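Local atomic coordinates of clostripain-related protein (PDB entry 6N9J), a protein that probably hydrolyses peptide bonds in proteins as a secreted cysteine protease of the clostripain (C11) family. Residues Y287-L293 / E342-I348; G115-Y119 / Q356-Y360; A211-Y215 / V238-V242; K318-N324 / V336-E342; S111-W116 / D159-S165. All coordinates share one frame; numbering follows the deposited sequence.

Interaction 1: residues Y287-L293 / E342-I348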
# COMPACT_ATOMS: atom_id res chain seq x y z
N TYR A 287 -1.06 14.43 5.57
CA TYR A 287 -1.56 13.20 6.18
C TYR A 287 -1.66 13.24 7.71
O TYR A 287 -0.66 13.36 8.40
CB TYR A 287 -0.67 12.02 5.79
CG TYR A 287 -0.56 11.79 4.31
CD1 TYR A 287 -1.52 11.05 3.64
CD2 TYR A 287 0.50 12.31 3.58
CE1 TYR A 287 -1.43 10.84 2.29
CE2 TYR A 287 0.59 12.10 2.23
CZ TYR A 287 -0.38 11.36 1.59
OH TYR A 287 -0.29 11.14 0.24
N HIS A 288 -2.88 13.07 8.22
CA HIS A 288 -3.12 13.03 9.66
C HIS A 288 -3.86 11.77 10.07
O HIS A 288 -4.59 11.19 9.28
CB HIS A 288 -3.92 14.27 10.10
CG HIS A 288 -3.15 15.54 9.99
ND1 HIS A 288 -3.17 16.32 8.85
CD2 HIS A 288 -2.31 16.15 10.85
CE1 HIS A 288 -2.38 17.37 9.03
NE2 HIS A 288 -1.86 17.29 10.24
N ASP A 289 -3.70 11.37 11.33
CA ASP A 289 -4.39 10.19 11.81
C ASP A 289 -5.91 10.41 11.88
O ASP A 289 -6.40 11.32 12.55
CB ASP A 289 -3.85 9.77 13.17
CG ASP A 289 -4.43 8.44 13.64
OD1 ASP A 289 -3.99 7.36 13.14
OD2 ASP A 289 -5.32 8.48 14.50
N LEU A 290 -6.64 9.54 11.18
CA LEU A 290 -8.10 9.64 11.07
C LEU A 290 -8.81 9.60 12.43
O LEU A 290 -9.74 10.39 12.66
CB LEU A 290 -8.64 8.53 10.17
CG LEU A 290 -10.17 8.47 10.04
CD1 LEU A 290 -10.69 9.70 9.31
CD2 LEU A 290 -10.60 7.22 9.33
N MET A 291 -8.40 8.71 13.32
CA MET A 291 -9.02 8.65 14.65
C MET A 291 -8.71 9.93 15.43
O MET A 291 -9.57 10.44 16.16
CB MET A 291 -8.55 7.43 15.45
CG MET A 291 -9.15 7.36 16.88
SD MET A 291 -10.96 7.24 16.96
CE MET A 291 -11.19 5.48 16.72
N GLY A 292 -7.49 10.43 15.26
CA GLY A 292 -7.05 11.65 15.92
C GLY A 292 -7.89 12.82 15.46
O GLY A 292 -8.28 13.67 16.26
N LEU A 293 -8.22 12.84 14.18
CA LEU A 293 -9.11 13.87 13.65
C LEU A 293 -10.51 13.81 14.29
O LEU A 293 -11.05 14.83 14.70
CB LEU A 293 -9.24 13.76 12.13
CG LEU A 293 -10.22 14.74 11.48
CD1 LEU A 293 -9.84 16.16 11.80
CD2 LEU A 293 -10.29 14.55 9.97
N GLU A 342 -3.12 5.21 14.88
CA GLU A 342 -4.25 4.31 14.87
C GLU A 342 -4.37 3.58 13.55
O GLU A 342 -5.31 2.80 13.34
CB GLU A 342 -5.54 5.07 15.20
CG GLU A 342 -5.58 5.64 16.63
CD GLU A 342 -5.55 4.57 17.73
OE1 GLU A 342 -5.28 4.94 18.90
OE2 GLU A 342 -5.80 3.37 17.45
N GLY A 343 -3.40 3.81 12.66
CA GLY A 343 -3.24 2.95 11.51
C GLY A 343 -3.77 3.45 10.18
O GLY A 343 -3.55 2.80 9.16
N VAL A 344 -4.49 4.57 10.18
CA VAL A 344 -5.09 5.09 8.95
C VAL A 344 -4.95 6.61 8.85
O VAL A 344 -5.08 7.32 9.84
CB VAL A 344 -6.59 4.70 8.85
CG1 VAL A 344 -7.18 5.16 7.52
CG2 VAL A 344 -6.76 3.21 8.99
N SER A 345 -4.66 7.11 7.65
CA SER A 345 -4.53 8.56 7.47
C SER A 345 -5.75 9.14 6.77
O SER A 345 -6.58 8.41 6.22
CB SER A 345 -3.28 8.92 6.67
OG SER A 345 -3.52 8.81 5.27
N THR A 346 -5.84 10.46 6.79
CA THR A 346 -6.91 11.20 6.16
C THR A 346 -6.42 12.59 5.81
O THR A 346 -5.44 13.09 6.38
CB THR A 346 -8.15 11.30 7.08
OG1 THR A 346 -9.24 11.93 6.38
CG2 THR A 346 -7.83 12.13 8.32
N TYR A 347 -7.10 13.23 4.86
CA TYR A 347 -6.86 14.63 4.58
C TYR A 347 -7.79 15.51 5.44
O TYR A 347 -8.99 15.24 5.56
CB TYR A 347 -7.07 14.92 3.10
CG TYR A 347 -6.76 16.34 2.72
CD1 TYR A 347 -5.47 16.84 2.83
CD2 TYR A 347 -7.75 17.17 2.23
CE1 TYR A 347 -5.17 18.13 2.48
CE2 TYR A 347 -7.46 18.48 1.87
CZ TYR A 347 -6.17 18.96 2.00
OH TYR A 347 -5.88 20.26 1.65
N ILE A 348 -7.22 16.55 6.04
CA ILE A 348 -8.02 17.52 6.78
C ILE A 348 -8.27 18.75 5.92
O ILE A 348 -7.34 19.54 5.69
CB ILE A 348 -7.34 17.93 8.09
CG1 ILE A 348 -7.24 16.73 9.04
CG2 ILE A 348 -8.07 19.10 8.73
CD1 ILE A 348 -6.42 16.99 10.29
O HOH W 1 -4.68 16.47 6.54
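His288 and Thr346 form an antiparallel hydrogen-bonded pair: His288 N reaches Thr346 O at 3.2 Å, nearly straight at 170°, and Thr346 N returns to His288 O. Beyond this two-stranded pairing Leu290 N donates to Val344 O. Asp289, at the start of helix 290-297, turns its CB away from the opposite segment, but its chi1 of -173° carries CG back to within 3.7 Å of Glu342 N. OD1 accepts from Glu342 N at 2.9 Å, met from 43° above the carboxylate plane, and also takes Tyr279 OH. OD2 accepts from Gly292 N at 3.0 Å on its anti side, the N-cap bond, and lies against Glu342 CB and CG. On the other flank, Ile348 CD1 sits over the face of the His288 ring, 3.9 Å from its centroid. With three N-H or O-H donors converging on a carboxylate at a helix N-terminus, Asp289 is probably held ionised, the donors offsetting the nearby Glu342 charge (Glu342 OE1 is 5.6 Å from Asp289 OD2).

Interaction 2: residues G115-Y119 / Q356-Y360; sequences GWLPY and QEKYY
Trp116 and Tyr360 meet as a T-shaped pair, the edge of Tyr360 turned to the indole face. The six-membered rings lie 4.9 Å apart between centroids with planes at 69°, and Tyr360 CD2 approaches Trp116 CZ2 to 3.6 Å. Leu117 CD2 lies over the opposite indole face, so the ring is clasped from both sides. The second aromatic interaction is CH-pi: Pro118 CB stands over the centre of the Tyr359 ring, 3.6 Å from the centroid and only 9° off the normal. Apolar contact continues at the indole edge, where Trp116 CZ3 passes Tyr359 CD1 at 4.0 Å. Among the polar groups, Gln356 O, which already accepts from Tyr360 N, comes in at the indole edge, 3.5 Å from Trp116 CH2, and Gln356 OE1 lies 3.6 Å from Leu117 CD2. A water donates to Trp116 O at 2.9 Å and also bonds Tyr359 OH. Were the indole of Trp116 replaced by the methyl of an alanine, the Tyr360 edge and Leu117 CD2 would probably face a gap. The contact fastens the loop after strand 105-110 to helix 355-363 near the C-terminus; Val168 of helix 166-171 also packs on Trp116, and Glu167 of that helix binds Tyr360 OH.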
# COMPACT_ATOMS: atom_id res chain seq x y z
N GLY A 115 -0.68 8.39 -1.61
CA GLY A 115 -2.10 8.38 -1.27
C GLY A 115 -3.03 8.74 -2.42
O GLY A 115 -2.92 8.21 -3.53
N TRP A 116 -3.95 9.65 -2.15
CA TRP A 116 -4.99 10.01 -3.10
C TRP A 116 -4.60 11.18 -3.98
O TRP A 116 -5.31 11.48 -4.95
CB TRP A 116 -6.27 10.37 -2.34
CG TRP A 116 -6.08 11.54 -1.44
CD1 TRP A 116 -5.72 11.51 -0.12
CD2 TRP A 116 -6.22 12.92 -1.78
NE1 TRP A 116 -5.64 12.79 0.38
CE2 TRP A 116 -5.94 13.68 -0.62
CE3 TRP A 116 -6.56 13.60 -2.96
CZ2 TRP A 116 -5.98 15.07 -0.60
CZ3 TRP A 116 -6.60 14.99 -2.94
CH2 TRP A 116 -6.31 15.71 -1.77
N LEU A 117 -3.50 11.83 -3.65
CA LEU A 117 -3.16 13.13 -4.25
C LEU A 117 -3.11 13.09 -5.78
O LEU A 117 -2.59 12.13 -6.37
CB LEU A 117 -1.82 13.64 -3.70
CG LEU A 117 -1.94 14.08 -2.24
CD1 LEU A 117 -0.57 14.28 -1.62
CD2 LEU A 117 -2.74 15.36 -2.17
N PRO A 118 -3.70 14.11 -6.43
CA PRO A 118 -3.73 14.18 -7.90
C PRO A 118 -2.35 14.48 -8.50
O PRO A 118 -1.57 15.23 -7.93
CB PRO A 118 -4.70 15.33 -8.17
CG PRO A 118 -4.62 16.18 -6.96
CD PRO A 118 -4.44 15.22 -5.82
N TYR A 119 -2.06 13.85 -9.64
CA TYR A 119 -0.86 14.13 -10.42
C TYR A 119 -1.22 14.23 -11.89
O TYR A 119 -1.81 13.31 -12.44
CB TYR A 119 0.20 13.05 -10.21
CG TYR A 119 1.47 13.28 -11.02
CD1 TYR A 119 2.46 14.12 -10.55
CD2 TYR A 119 1.66 12.66 -12.25
CE1 TYR A 119 3.62 14.33 -11.28
CE2 TYR A 119 2.80 12.87 -12.99
CZ TYR A 119 3.78 13.71 -12.49
OH TYR A 119 4.93 13.92 -13.22
N GLN A 356 -5.55 20.83 -5.03
CA GLN A 356 -5.72 19.47 -4.54
C GLN A 356 -7.03 19.34 -3.75
O GLN A 356 -7.64 18.28 -3.74
CB GLN A 356 -4.51 19.02 -3.71
CG GLN A 356 -4.37 19.61 -2.32
CD GLN A 356 -3.13 19.09 -1.61
OE1 GLN A 356 -2.09 18.88 -2.23
NE2 GLN A 356 -3.25 18.86 -0.30
N GLU A 357 -7.50 20.43 -3.14
CA GLU A 357 -8.79 20.39 -2.45
C GLU A 357 -9.93 20.38 -3.45
O GLU A 357 -10.91 19.67 -3.27
CB GLU A 357 -8.96 21.58 -1.49
CG GLU A 357 -7.99 21.54 -0.32
CD GLU A 357 -8.58 22.08 0.97
OE1 GLU A 357 -9.75 22.53 0.98
OE2 GLU A 357 -7.85 22.04 1.99
N LYS A 358 -9.81 21.18 -4.51
CA LYS A 358 -10.81 21.18 -5.56
C LYS A 358 -10.95 19.78 -6.15
O LYS A 358 -12.06 19.32 -6.44
CB LYS A 358 -10.46 22.19 -6.66
N TYR A 359 -9.82 19.10 -6.33
CA TYR A 359 -9.81 17.72 -6.79
C TYR A 359 -10.47 16.81 -5.75
O TYR A 359 -11.30 15.97 -6.08
CB TYR A 359 -8.38 17.25 -7.09
CG TYR A 359 -8.29 15.80 -7.53
CD1 TYR A 359 -8.10 14.79 -6.60
CD2 TYR A 359 -8.39 15.45 -8.87
CE1 TYR A 359 -8.02 13.45 -6.99
CE2 TYR A 359 -8.32 14.13 -9.28
CZ TYR A 359 -8.13 13.14 -8.34
OH TYR A 359 -8.05 11.83 -8.74
N TYR A 360 -10.10 16.99 -4.48
CA TYR A 360 -10.66 16.20 -3.39
C TYR A 360 -12.18 16.24 -3.38
O TYR A 360 -12.84 15.21 -3.28
CB TYR A 360 -10.13 16.69 -2.05
CG TYR A 360 -10.42 15.79 -0.86
CD1 TYR A 360 -11.55 15.98 -0.07
CD2 TYR A 360 -9.53 14.78 -0.50
CE1 TYR A 360 -11.79 15.18 1.03
CE2 TYR A 360 -9.77 13.98 0.61
CZ TYR A 360 -10.91 14.18 1.37
OH TYR A 360 -11.15 13.39 2.47
O HOH W 2 -7.51 10.22 -6.34

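Interaction 3: residues A211-Y215 / V238-V242; sequences AENYY and VSISV
Tyr214 offers a ring face and Tyr215 a ring edge to the strand that runs beside their helix. Segment 211-215 lies antiparallel to strand 239-242, the axes 8.8 Å apart and at 178°, so residues one helical turn apart, Ala211 and Tyr215, meet Ile240 of the strand and Val238 just before it. The Tyr214 ring takes Ile240 CD1 over its centre, 4.2 Å above the plane, while Val238 CG2 comes within 4.1 Å of Tyr214 CE2; its phenol bonds Asp159. Tyr215 is turned differently: its CB does not point at the strand, yet with CG anti to the backbone N (chi1 180°) the ring extends to it. There Val238 O lies in the ring plane at the edge, 3.6 Å from Tyr215 CE1, and Val238 CG1 is equally close to Tyr215 CD1. The two methyls of Val238 are therefore divided between the two tyrosines. At the other end the small Ala211 CB meets two branches, Val242 CG2 at 3.8 Å and Ile240 CG2 at 4.1 Å. Ser239 and Ser241 alternate to the other face of the strand, where Ser241 OG bonds Gly343 O. The chemistry is mainly apolar, apart from Val238 O at the Tyr215 edge: with no polar pairing between these segments, shape and apolar packing hold helix to sheet, consistent with the helix-on-sheet layer of the clan CD fold.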
# COMPACT_ATOMS: atom_id res chain seq x y z
N ALA A 211 0.90 -8.78 7.28
CA ALA A 211 1.19 -7.65 8.16
C ALA A 211 2.15 -8.03 9.28
O ALA A 211 3.14 -7.35 9.53
CB ALA A 211 -0.08 -7.11 8.75
N GLU A 212 1.84 -9.13 9.97
CA GLU A 212 2.66 -9.60 11.08
C GLU A 212 4.07 -9.89 10.64
O GLU A 212 5.02 -9.55 11.33
CB GLU A 212 2.04 -10.85 11.72
CG GLU A 212 0.82 -10.58 12.62
CD GLU A 212 1.19 -10.17 14.04
OE1 GLU A 212 2.37 -10.23 14.42
OE2 GLU A 212 0.27 -9.78 14.81
N ASN A 213 4.22 -10.53 9.47
CA ASN A 213 5.54 -10.91 8.99
C ASN A 213 6.30 -9.70 8.47
O ASN A 213 7.50 -9.56 8.70
CB ASN A 213 5.43 -12.00 7.91
CG ASN A 213 5.19 -13.38 8.49
OD1 ASN A 213 6.13 -14.09 8.83
ND2 ASN A 213 3.93 -13.76 8.62
N TYR A 214 5.59 -8.81 7.79
CA TYR A 214 6.21 -7.56 7.36
C TYR A 214 6.74 -6.82 8.60
O TYR A 214 7.93 -6.57 8.72
CB TYR A 214 5.21 -6.70 6.60
CG TYR A 214 5.82 -5.55 5.83
CD1 TYR A 214 5.53 -5.38 4.49
CD2 TYR A 214 6.72 -4.67 6.44
CE1 TYR A 214 6.07 -4.35 3.76
CE2 TYR A 214 7.29 -3.62 5.72
CZ TYR A 214 6.95 -3.48 4.38
OH TYR A 214 7.48 -2.48 3.61
N TYR A 215 5.84 -6.47 9.52
CA TYR A 215 6.22 -5.72 10.71
C TYR A 215 7.36 -6.35 11.52
O TYR A 215 8.26 -5.65 11.98
CB TYR A 215 5.01 -5.55 11.62
CG TYR A 215 5.33 -4.78 12.88
CD1 TYR A 215 5.49 -3.40 12.85
CD2 TYR A 215 5.51 -5.43 14.10
CE1 TYR A 215 5.80 -2.68 13.98
CE2 TYR A 215 5.81 -4.72 15.25
CZ TYR A 215 5.96 -3.34 15.17
OH TYR A 215 6.28 -2.61 16.29
N VAL A 238 8.93 0.71 11.37
CA VAL A 238 7.85 0.70 10.38
C VAL A 238 6.50 0.76 11.08
O VAL A 238 6.40 0.42 12.26
CB VAL A 238 7.89 -0.57 9.47
CG1 VAL A 238 7.33 -1.79 10.20
CG2 VAL A 238 7.12 -0.34 8.19
N SER A 239 5.48 1.18 10.36
CA SER A 239 4.11 1.13 10.85
C SER A 239 3.19 0.54 9.79
O SER A 239 3.25 0.92 8.62
CB SER A 239 3.63 2.52 11.24
OG SER A 239 3.60 3.34 10.10
N ILE A 240 2.34 -0.40 10.20
CA ILE A 240 1.50 -1.13 9.26
C ILE A 240 0.11 -1.31 9.85
O ILE A 240 -0.02 -1.46 11.06
CB ILE A 240 2.11 -2.53 8.91
CG1 ILE A 240 3.48 -2.39 8.26
CG2 ILE A 240 1.19 -3.34 7.99
CD1 ILE A 240 3.44 -1.89 6.82
N SER A 241 -0.92 -1.29 9.01
CA SER A 241 -2.26 -1.71 9.43
C SER A 241 -2.98 -2.50 8.33
O SER A 241 -2.50 -2.61 7.19
CB SER A 241 -3.11 -0.49 9.83
OG SER A 241 -3.38 0.35 8.72
N VAL A 242 -4.13 -3.07 8.69
CA VAL A 242 -4.96 -3.84 7.77
C VAL A 242 -6.39 -3.32 7.85
O VAL A 242 -7.01 -3.33 8.92
CB VAL A 242 -4.96 -5.36 8.10
CG1 VAL A 242 -5.99 -6.10 7.27
CG2 VAL A 242 -3.59 -5.97 7.90

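Interaction 4: residues K318-N324 / V336-E342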
# COMPACT_ATOMS: atom_id res chain seq x y z
N LYS A 318 -3.13 -3.46 13.55
CA LYS A 318 -2.15 -2.38 13.38
C LYS A 318 -0.96 -2.56 14.32
O LYS A 318 -1.08 -3.15 15.40
CB LYS A 318 -2.78 -1.01 13.61
CG LYS A 318 -3.12 -0.73 15.06
CD LYS A 318 -3.85 0.58 15.21
CE LYS A 318 -4.50 0.67 16.57
NZ LYS A 318 -3.48 0.53 17.63
N ASN A 319 0.19 -2.06 13.90
CA ASN A 319 1.36 -2.06 14.76
C ASN A 319 2.39 -1.07 14.26
O ASN A 319 2.51 -0.84 13.06
CB ASN A 319 1.97 -3.45 14.87
CG ASN A 319 2.31 -3.83 16.29
OD1 ASN A 319 2.51 -2.96 17.14
ND2 ASN A 319 2.37 -5.13 16.57
N THR A 320 3.12 -0.47 15.18
CA THR A 320 4.17 0.47 14.83
C THR A 320 5.29 0.41 15.86
O THR A 320 5.06 0.12 17.02
CB THR A 320 3.65 1.92 14.73
OG1 THR A 320 4.70 2.80 14.30
CG2 THR A 320 3.11 2.40 16.09
N THR A 321 6.51 0.65 15.42
CA THR A 321 7.59 0.94 16.35
C THR A 321 7.33 2.34 16.93
O THR A 321 6.56 3.11 16.35
CB THR A 321 8.94 0.84 15.64
OG1 THR A 321 8.89 1.57 14.41
CG2 THR A 321 9.25 -0.61 15.33
N ASP A 322 7.94 2.67 18.06
CA ASP A 322 7.63 3.94 18.73
C ASP A 322 7.95 5.15 17.86
O ASP A 322 7.26 6.17 17.90
CB ASP A 322 8.36 4.04 20.07
CG ASP A 322 7.87 3.01 21.08
OD1 ASP A 322 6.65 2.74 21.11
OD2 ASP A 322 8.71 2.46 21.84
N ASN A 323 9.00 5.03 17.05
CA ASN A 323 9.35 6.04 16.07
C ASN A 323 9.36 5.40 14.69
O ASN A 323 9.48 4.17 14.57
CB ASN A 323 10.72 6.67 16.37
CG ASN A 323 10.76 7.42 17.69
OD1 ASN A 323 9.75 7.94 18.15
ND2 ASN A 323 11.95 7.48 18.29
N ASN A 324 9.21 6.23 13.66
CA ASN A 324 9.45 5.84 12.27
C ASN A 324 10.41 6.85 11.65
O ASN A 324 10.44 8.01 12.07
CB ASN A 324 8.15 5.79 11.47
CG ASN A 324 7.47 4.44 11.53
OD1 ASN A 324 7.01 3.92 10.52
ND2 ASN A 324 7.41 3.86 12.73
N VAL A 336 10.79 10.14 13.68
CA VAL A 336 9.64 10.92 14.15
C VAL A 336 8.73 10.04 15.03
O VAL A 336 8.52 8.87 14.74
CB VAL A 336 8.84 11.47 12.96
CG1 VAL A 336 7.53 12.12 13.43
CG2 VAL A 336 9.69 12.46 12.16
N SER A 337 8.19 10.61 16.10
CA SER A 337 7.35 9.85 17.02
C SER A 337 6.03 9.41 16.37
O SER A 337 5.37 10.20 15.70
CB SER A 337 7.07 10.67 18.28
OG SER A 337 6.30 9.94 19.22
N MET A 338 5.67 8.13 16.56
CA MET A 338 4.40 7.62 16.06
C MET A 338 3.34 7.58 17.17
O MET A 338 2.32 6.89 17.05
CB MET A 338 4.57 6.23 15.43
CG MET A 338 5.29 6.24 14.07
SD MET A 338 4.41 7.12 12.76
CE MET A 338 5.58 8.41 12.35
N ASP A 339 3.58 8.33 18.24
CA ASP A 339 2.62 8.43 19.34
C ASP A 339 1.26 8.94 18.83
O ASP A 339 1.18 10.02 18.26
CB ASP A 339 3.16 9.36 20.42
CG ASP A 339 2.26 9.43 21.63
OD1 ASP A 339 2.39 8.55 22.51
OD2 ASP A 339 1.44 10.37 21.70
N GLY A 340 0.22 8.14 19.03
CA GLY A 340 -1.11 8.48 18.54
C GLY A 340 -1.58 7.64 17.36
O GLY A 340 -2.69 7.80 16.87
N PHE A 341 -0.71 6.74 16.90
CA PHE A 341 -0.95 5.95 15.69
C PHE A 341 -2.17 5.04 15.79
O PHE A 341 -2.25 4.19 16.67
CB PHE A 341 0.31 5.14 15.40
CG PHE A 341 0.15 4.07 14.35
CD1 PHE A 341 0.23 4.38 13.01
CD2 PHE A 341 -0.03 2.74 14.72
CE1 PHE A 341 0.11 3.40 12.05
CE2 PHE A 341 -0.14 1.75 13.76
CZ PHE A 341 -0.08 2.08 12.43
N GLU A 342 -3.12 5.21 14.88
CA GLU A 342 -4.25 4.31 14.87
C GLU A 342 -4.37 3.58 13.55
O GLU A 342 -5.31 2.80 13.34
CB GLU A 342 -5.54 5.07 15.20
CG GLU A 342 -5.58 5.64 16.63
CD GLU A 342 -5.55 4.57 17.73
OE1 GLU A 342 -5.28 4.94 18.90
OE2 GLU A 342 -5.80 3.37 17.45
O HOH W 3 8.08 8.08 20.67
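This contact belongs to the beta hairpin of strands 315-327 and 333-337, together with the type II turn Met338-Phe341 that follows it. Asn324 and Val336 form an antiparallel hydrogen-bonded pair, with Val336 N reaching Asn324 O at 2.7 Å and Asn324 N returning to Val336 O. Asn323 and Ser337 form the adjoining non-hydrogen-bonded pair, their side chains diverging but bridged by a water that donates to Asn323 OD1. Where the strands part, Met338 N still holds Asp322 O at 2.9 Å with an angle of 172°. Beyond, side chains take over. Thr320 CB lies over one face of the Phe341 ring, 4.0 Å from the centroid, with CG2 at 3.4 Å from Phe341 CD2. Because OG1 is anti to the backbone N (chi1 -176°), it bonds Thr321 O at 2.8 Å, on a carbonyl lone pair, while also facing Met338 CG. A glycine at Thr320 lacks CB and both branches, and would probably leave that Phe341 face with a gap and the Thr321 carbonyl without this donor. At the exposed end Lys318 NZ makes a long salt bridge, 3.7 Å, to Glu342 OE2. The hairpin continues the sheet beyond strand 239-244, whose Ser239 touches both Thr320 and Phe341, and Tyr215 of helix 206-221 packs on Asn319 and Thr321.

Interaction 5: residues S111-W116 / D159-S165; sequences SHGDGW and DACYMQS
Gly113 and Gly115 let the two loops run close together, their CA atoms 4.7 Å from Cys161 CA and 4.6 Å from Met163 CA respectively. A beta carbon modelled on Gly113 would fall 2.6 Å from Cys161 O and would also strike Met163 SD, so the approach depends on the missing side chain. Gly115 CA packs on Tyr162 O, and its positive phi (54°) suits glycine. Met163 is bent at chi2 and chi3 (-44° and -57°), which folds its sulphur in between the glycines, 3.5 Å from Gly115 N. Ser111 N gives Asp159 O a weak bond of 3.5 Å, but Ser111 O is packed closely on Ala160 CB at 3.1 Å. The other end is looser: Trp116 CD1 merely comes within 4.0 Å of Ser165 OG. Toward the partly exposed side, Asp114 lies alongside Tyr162, pointing the same way, its OD1 bonded to Tyr287 OH. The His112 CB points away from the other loop; its NE2 bonds Ser22 OG, and the residue packs on the backbone of the bound peptide. Cys161 SG is covalently linked to that inhibitor, and Gly113 and Cys161 bond it through their backbones; His112 and Cys161, in His-Gly and Ala-Cys motifs, are consistent with the His/Cys dyad of clan CD proteases. Both loops follow neighbouring parallel strands, 105-110 and 155-159; the second leads into helix 166-171, and Trp127 of strand 127-130 packs on Ala160 and Met163.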
# COMPACT_ATOMS: atom_id res chain seq x y z
N SER A 111 6.07 0.23 -5.58
CA SER A 111 6.53 1.47 -6.22
C SER A 111 6.55 2.63 -5.24
O SER A 111 6.44 2.44 -4.02
CB SER A 111 5.65 1.85 -7.41
OG SER A 111 6.31 2.74 -8.28
N HIS A 112 6.70 3.83 -5.80
CA HIS A 112 6.39 5.06 -5.09
C HIS A 112 4.88 5.18 -4.88
O HIS A 112 4.09 4.59 -5.62
CB HIS A 112 6.90 6.28 -5.88
CG HIS A 112 8.38 6.47 -5.80
ND1 HIS A 112 9.01 6.93 -4.66
CD2 HIS A 112 9.36 6.27 -6.71
CE1 HIS A 112 10.31 7.00 -4.87
NE2 HIS A 112 10.55 6.61 -6.12
N GLY A 113 4.48 5.95 -3.87
CA GLY A 113 3.08 6.19 -3.58
C GLY A 113 2.92 7.53 -2.88
O GLY A 113 3.85 8.03 -2.25
N ASP A 114 1.73 8.12 -3.03
CA ASP A 114 1.41 9.38 -2.34
C ASP A 114 -0.11 9.46 -2.15
O ASP A 114 -0.75 10.46 -2.49
CB ASP A 114 1.95 10.59 -3.12
CG ASP A 114 2.22 11.81 -2.23
OD1 ASP A 114 1.57 11.94 -1.17
OD2 ASP A 114 3.10 12.63 -2.58
N GLY A 115 -0.68 8.39 -1.61
CA GLY A 115 -2.10 8.38 -1.27
C GLY A 115 -3.03 8.74 -2.42
O GLY A 115 -2.92 8.21 -3.53
N TRP A 116 -3.95 9.65 -2.15
CA TRP A 116 -4.99 10.01 -3.10
C TRP A 116 -4.60 11.18 -3.98
O TRP A 116 -5.31 11.48 -4.95
CB TRP A 116 -6.27 10.37 -2.34
CG TRP A 116 -6.08 11.54 -1.44
CD1 TRP A 116 -5.72 11.51 -0.12
CD2 TRP A 116 -6.22 12.92 -1.78
NE1 TRP A 116 -5.64 12.79 0.38
CE2 TRP A 116 -5.94 13.68 -0.62
CE3 TRP A 116 -6.56 13.60 -2.96
CZ2 TRP A 116 -5.98 15.07 -0.60
CZ3 TRP A 116 -6.60 14.99 -2.94
CH2 TRP A 116 -6.31 15.71 -1.77
N ASP A 159 3.13 -1.96 -1.19
CA ASP A 159 4.51 -1.80 -0.75
C ASP A 159 5.01 -0.45 -1.29
O ASP A 159 5.89 -0.39 -2.16
CB ASP A 159 5.38 -2.96 -1.23
CG ASP A 159 6.64 -3.14 -0.38
OD1 ASP A 159 6.74 -2.48 0.67
OD2 ASP A 159 7.52 -3.94 -0.76
N ALA A 160 4.40 0.61 -0.78
CA ALA A 160 4.53 1.97 -1.29
C ALA A 160 4.10 2.96 -0.19
O ALA A 160 3.25 2.63 0.64
CB ALA A 160 3.68 2.15 -2.54
N CYS A 161 4.69 4.16 -0.20
CA CYS A 161 4.42 5.17 0.82
C CYS A 161 2.98 5.68 0.83
O CYS A 161 2.36 5.84 -0.23
CB CYS A 161 5.34 6.39 0.64
SG CYS A 161 7.09 6.12 1.01
N TYR A 162 2.46 5.91 2.04
CA TYR A 162 1.29 6.76 2.27
C TYR A 162 -0.00 6.19 1.72
O TYR A 162 -0.97 6.92 1.55
CB TYR A 162 1.48 8.15 1.64
CG TYR A 162 2.65 8.98 2.13
CD1 TYR A 162 2.76 9.37 3.46
CD2 TYR A 162 3.63 9.42 1.24
CE1 TYR A 162 3.83 10.15 3.90
CE2 TYR A 162 4.70 10.21 1.67
CZ TYR A 162 4.79 10.57 3.00
OH TYR A 162 5.84 11.36 3.44
N MET A 163 -0.03 4.90 1.42
CA MET A 163 -1.17 4.33 0.70
C MET A 163 -2.32 3.93 1.63
O MET A 163 -3.46 3.83 1.18
CB MET A 163 -0.72 3.13 -0.15
CG MET A 163 0.23 3.50 -1.29
SD MET A 163 -0.18 4.97 -2.28
CE MET A 163 -1.80 4.60 -2.87
N GLN A 164 -2.02 3.71 2.91
CA GLN A 164 -3.06 3.34 3.87
C GLN A 164 -3.83 4.60 4.31
O GLN A 164 -3.80 5.01 5.48
CB GLN A 164 -2.46 2.60 5.07
CG GLN A 164 -3.46 1.75 5.87
CD GLN A 164 -3.85 0.43 5.19
OE1 GLN A 164 -3.93 0.34 3.97
NE2 GLN A 164 -4.10 -0.60 6.00
N SER A 165 -4.51 5.18 3.32
CA SER A 165 -5.37 6.35 3.42
C SER A 165 -6.83 5.93 3.25
O SER A 165 -7.15 5.10 2.39
CB SER A 165 -4.94 7.37 2.35
OG SER A 165 -6.04 8.03 1.74

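In the fold
Interaction 5 holds the inhibitor-linked Cys161, and its centre lies about 5 Å from that of the chain; the centres of the others are 13 to 17 Å from it. Interaction 1, 14 Å away between centres, touches it directly: Tyr287 OH reaches Asp114 OD1 at 2.5 Å, a probable hydrogen bond, and Tyr287 stacks on Tyr162. Interaction 3, also 14 Å off, connects through Tyr214 OH and Asp159 OD1, whose residue also bonds the peptide through its carbonyl. Interaction 2 shares Gly115 and Trp116 with interaction 5, so the same loop runs from the active site to helix 355-363. Interaction 4 has its nearest atoms about 7 Å from interaction 5; it shares Glu342 with interaction 1 and adjoins interaction 3 in the sheet.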